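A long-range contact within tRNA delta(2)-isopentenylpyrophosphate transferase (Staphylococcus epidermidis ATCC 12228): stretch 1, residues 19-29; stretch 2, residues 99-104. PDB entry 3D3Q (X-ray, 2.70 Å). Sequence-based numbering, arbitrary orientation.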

ATOM      1  N   GLY A  19      -8.521   7.043   2.353  1.00 40.01           N
ATOM      2  CA  GLY A  19      -8.517   7.530   3.720  1.00 40.03           C
ATOM      3  C   GLY A  19      -7.194   7.319   4.445  1.00 38.18           C
ATOM      4  O   GLY A  19      -7.003   7.780   5.569  1.00 38.21           O
ATOM      5  N   LYS A  20      -6.268   6.620   3.810  1.00 36.98           N
ATOM      6  CA  LYS A  20      -4.999   6.396   4.454  1.00 35.89           C
ATOM      7  C   LYS A  20      -4.346   7.747   4.774  1.00 36.34           C
ATOM      8  O   LYS A  20      -3.830   7.952   5.875  1.00 37.13           O
ATOM      9  CB  LYS A  20      -4.086   5.535   3.576  1.00 33.94           C
ATOM     10  CG  LYS A  20      -3.766   6.152   2.240  1.00 32.57           C
ATOM     11  CD  LYS A  20      -2.782   5.338   1.431  1.00 29.33           C
ATOM     12  CE  LYS A  20      -2.483   6.093   0.150  1.00 31.07           C
ATOM     13  NZ  LYS A  20      -1.719   5.289  -0.847  1.00 35.59           N
ATOM     14  N   THR A  21      -4.398   8.683   3.836  1.00 35.70           N
ATOM     15  CA  THR A  21      -3.804   9.997   4.051  1.00 35.75           C
ATOM     16  C   THR A  21      -4.462  10.754   5.194  1.00 35.78           C
ATOM     17  O   THR A  21      -3.777  11.328   6.047  1.00 35.67           O
ATOM     18  CB  THR A  21      -3.889  10.852   2.788  1.00 36.24           C
ATOM     19  OG1 THR A  21      -3.254  10.153   1.711  1.00 38.69           O
ATOM     20  CG2 THR A  21      -3.192  12.191   3.003  1.00 36.35           C
ATOM     21  N   GLU A  22      -5.787  10.762   5.215  1.00 35.56           N
ATOM     22  CA  GLU A  22      -6.516  11.448   6.267  1.00 36.42           C
ATOM     23  C   GLU A  22      -6.237  10.758   7.594  1.00 35.88           C
ATOM     24  O   GLU A  22      -5.882  11.410   8.572  1.00 37.29           O
ATOM     25  CB  GLU A  22      -8.015  11.428   5.962  1.00 39.34           C
ATOM     26  CG  GLU A  22      -8.415  12.214   4.714  1.00 43.60           C
ATOM     27  CD  GLU A  22      -8.075  11.511   3.392  1.00 45.57           C
ATOM     28  OE1 GLU A  22      -8.269  12.138   2.330  1.00 48.08           O
ATOM     29  OE2 GLU A  22      -7.626  10.347   3.403  1.00 46.06           O
ATOM     30  N   LEU A  23      -6.384   9.434   7.619  1.00 34.58           N
ATOM     31  CA  LEU A  23      -6.132   8.661   8.826  1.00 32.10           C
ATOM     32  C   LEU A  23      -4.738   8.953   9.391  1.00 31.09           C
ATOM     33  O   LEU A  23      -4.582   9.125  10.596  1.00 27.98           O
ATOM     34  CB  LEU A  23      -6.276   7.161   8.533  1.00 30.74           C
ATOM     35  CG  LEU A  23      -5.986   6.205   9.702  1.00 28.65           C
ATOM     36  CD1 LEU A  23      -6.992   6.415  10.801  1.00 28.78           C
ATOM     37  CD2 LEU A  23      -6.042   4.795   9.212  1.00 27.36           C
ATOM     38  N   SER A  24      -3.731   9.012   8.521  1.00 32.29           N
ATOM     39  CA  SER A  24      -2.361   9.298   8.965  1.00 34.51           C
ATOM     40  C   SER A  24      -2.307  10.593   9.768  1.00 34.30           C
ATOM     41  O   SER A  24      -1.749  10.632  10.853  1.00 35.07           O
ATOM     42  CB  SER A  24      -1.400   9.420   7.780  1.00 35.30           C
ATOM     43  OG  SER A  24      -1.192   8.165   7.167  1.00 39.93           O
ATOM     44  N   ILE A  25      -2.892  11.651   9.231  1.00 33.62           N
ATOM     45  CA  ILE A  25      -2.881  12.921   9.917  1.00 33.95           C
ATOM     46  C   ILE A  25      -3.598  12.826  11.270  1.00 35.37           C
ATOM     47  O   ILE A  25      -3.108  13.353  12.279  1.00 35.34           O
ATOM     48  CB  ILE A  25      -3.507  14.011   9.017  1.00 32.96           C
ATOM     49  CG1 ILE A  25      -2.654  14.152   7.753  1.00 30.36           C
ATOM     50  CG2 ILE A  25      -3.600  15.327   9.748  1.00 31.35           C
ATOM     51  CD1 ILE A  25      -3.071  15.259   6.842  1.00 28.44           C
ATOM     52  N   GLU A  26      -4.740  12.142  11.310  1.00 36.42           N
ATOM     53  CA  GLU A  26      -5.493  11.988  12.563  1.00 38.00           C
ATOM     54  C   GLU A  26      -4.656  11.278  13.631  1.00 37.34           C
ATOM     55  O   GLU A  26      -4.710  11.636  14.808  1.00 37.59           O
ATOM     56  CB  GLU A  26      -6.800  11.216  12.314  1.00 39.45           C
ATOM     57  CG  GLU A  26      -7.832  12.011  11.500  1.00 44.45           C
ATOM     58  CD  GLU A  26      -8.309  13.295  12.200  1.00 47.76           C
ATOM     59  OE1 GLU A  26      -9.104  13.200  13.174  1.00 48.13           O
ATOM     60  OE2 GLU A  26      -7.876  14.404  11.782  1.00 48.16           O
ATOM     61  N   VAL A  27      -3.888  10.274  13.209  1.00 36.34           N
ATOM     62  CA  VAL A  27      -3.021   9.533  14.117  1.00 34.75           C
ATOM     63  C   VAL A  27      -1.871  10.446  14.527  1.00 35.06           C
ATOM     64  O   VAL A  27      -1.441  10.447  15.674  1.00 34.96           O
ATOM     65  CB  VAL A  27      -2.441   8.297  13.434  1.00 31.86           C
ATOM     66  CG1 VAL A  27      -1.439   7.630  14.333  1.00 29.36           C
ATOM     67  CG2 VAL A  27      -3.553   7.353  13.081  1.00 31.53           C
ATOM     68  N   ALA A  28      -1.390  11.230  13.572  1.00 35.66           N
ATOM     69  CA  ALA A  28      -0.301  12.147  13.812  1.00 36.34           C
ATOM     70  C   ALA A  28      -0.712  13.214  14.809  1.00 38.34           C
ATOM     71  O   ALA A  28       0.107  13.691  15.599  1.00 39.44           O
ATOM     72  CB  ALA A  28       0.129  12.788  12.518  1.00 36.23           C
ATOM     73  N   LYS A  29      -1.982  13.597  14.780  1.00 39.77           N
ATOM     74  CA  LYS A  29      -2.469  14.613  15.701  1.00 40.39           C
ATOM     75  C   LYS A  29      -2.780  14.064  17.082  1.00 40.52           C
ATOM     76  O   LYS A  29      -2.754  14.812  18.046  1.00 41.59           O
ATOM     77  CB  LYS A  29      -3.720  15.295  15.148  1.00 40.53           C
ATOM     78  CG  LYS A  29      -3.463  16.243  13.990  1.00 41.23           C
ATOM     79  CD  LYS A  29      -4.628  17.226  13.820  1.00 44.42           C
ATOM     80  CE  LYS A  29      -5.972  16.513  13.577  1.00 44.59           C
ATOM     81  NZ  LYS A  29      -7.130  17.458  13.469  1.00 43.59           N
ATOM     82  N   PRO A  99       7.308   8.347  14.344  1.00 36.43           N
ATOM     83  CA  PRO A  99       7.488   8.260  12.897  1.00 35.92           C
ATOM     84  C   PRO A  99       6.336   7.468  12.249  1.00 36.90           C
ATOM     85  O   PRO A  99       6.072   6.311  12.613  1.00 36.32           O
ATOM     86  CB  PRO A  99       8.830   7.562  12.768  1.00 35.09           C
ATOM     87  CG  PRO A  99       8.814   6.639  13.933  1.00 35.11           C
ATOM     88  CD  PRO A  99       8.283   7.501  15.045  1.00 35.83           C
ATOM     89  N   ILE A 100       5.663   8.097  11.280  1.00 35.85           N
ATOM     90  CA  ILE A 100       4.521   7.496  10.583  1.00 34.09           C
ATOM     91  C   ILE A 100       4.724   7.598   9.078  1.00 34.92           C
ATOM     92  O   ILE A 100       4.987   8.680   8.556  1.00 35.54           O
ATOM     93  CB  ILE A 100       3.211   8.258  10.905  1.00 33.56           C
ATOM     94  CG1 ILE A 100       3.049   8.424  12.417  1.00 33.93           C
ATOM     95  CG2 ILE A 100       2.041   7.517  10.351  1.00 30.85           C
ATOM     96  CD1 ILE A 100       2.150   9.573  12.790  1.00 33.77           C
ATOM     97  N   ILE A 101       4.608   6.479   8.380  1.00 35.33           N
ATOM     98  CA  ILE A 101       4.743   6.507   6.934  1.00 35.38           C
ATOM     99  C   ILE A 101       3.361   6.257   6.324  1.00 35.55           C
ATOM    100  O   ILE A 101       2.682   5.284   6.640  1.00 34.79           O
ATOM    101  CB  ILE A 101       5.768   5.467   6.422  1.00 34.99           C
ATOM    102  CG1 ILE A 101       5.428   4.088   6.960  1.00 36.58           C
ATOM    103  CG2 ILE A 101       7.164   5.873   6.855  1.00 34.45           C
ATOM    104  CD1 ILE A 101       6.444   3.046   6.593  1.00 39.07           C
ATOM    105  N   ALA A 102       2.952   7.187   5.470  1.00 35.59           N
ATOM    106  CA  ALA A 102       1.677   7.136   4.802  1.00 34.62           C
ATOM    107  C   ALA A 102       1.919   6.727   3.372  1.00 36.25           C
ATOM    108  O   ALA A 102       2.819   7.250   2.708  1.00 36.56           O
ATOM    109  CB  ALA A 102       1.026   8.487   4.843  1.00 31.84           C
ATOM    110  N   GLY A 103       1.125   5.769   2.907  1.00 36.86           N
ATOM    111  CA  GLY A 103       1.240   5.305   1.535  1.00 34.82           C
ATOM    112  C   GLY A 103       2.412   4.393   1.284  1.00 34.11           C
ATOM    113  O   GLY A 103       3.025   3.877   2.216  1.00 34.68           O
ATOM    114  N   GLY A 104       2.715   4.202   0.004  1.00 34.21           N
ATOM    115  CA  GLY A 104       3.813   3.342  -0.388  1.00 32.64           C
ATOM    116  C   GLY A 104       3.314   2.064  -1.040  1.00 32.24           C
ATOM    117  O   GLY A 104       2.179   1.655  -0.824  1.00 30.34           O
TER

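Helix residues 20-29 pack against strand residues 99-102 with the two chain directions nearly antiparallel, at 170°, and with a closest approach of 8.8 Å between axes. No hydrogen bond crosses the interface; the contact is one of van der Waals packing and buries 272 Å² in total.

Gly19 occupies the N-cap position and does not reach the second stretch. Its phi/psi of 97/-6° would jam a CB against the carbonyl oxygen of the preceding residue, so the backbone itself calls for glycine, and Gly19 O accepts a hydrogen bond from Leu23 N at 2.7 Å. Lys20 then directs its CA-to-CB bond toward the strand. With chi1 in p and the remaining torsions t, the chain is extended and carries NZ to 3.8 Å from Gly103 CA, just beyond the end of the strand; NZ is hydrogen-bonded elsewhere in the structure. Gly103 suits this place because its positive phi of 77° favours glycine.

Thr21 points sideways, while Glu22 and Leu23 are out of reach of the strand. One turn on from Lys20, Ser24 faces the strand where the CA atoms of the two stretches come nearest, its CA 6.2 Å from the CA of Ala102. The small side chains on both sides fit this close spacing: Ser24 OG lies 3.2 Å from Ala102 CB, a tight contact between a hydroxyl and a methyl. The m rotamer of Ser24 also lets OG donate a 2.9 Å hydrogen bond to Lys20 O, so the buried hydroxyl is satisfied within its own helix while it packs against the alanine.

Ile25 points away from the strand, and Glu26 is out of reach; Glu26 OE2 instead forms a salt bridge with Lys29 NZ at 3.6 Å. Val27 and Ala28 bring the helix back into contact, both meeting the CD1 methyl of Ile100. Val27 CG1 approaches Ile100 CD1 at 4.4 Å, a loose apolar contact, whereas Ala28 comes closer, with CA 3.7 Å and CB 3.8 Å from that same CD1. Ala28 points sideways, and its short side chain leaves the isoleucine methyl close to the helix backbone. Ile100, m at chi1 and t at chi2, contributes the largest covered area of any residue here, 71 Å². The alternation of the strand completes the pattern: Ile100 and Ala102 point toward the helix and Ile101 away. The CA-to-CB bond of the exposed Lys29 points away from the strand.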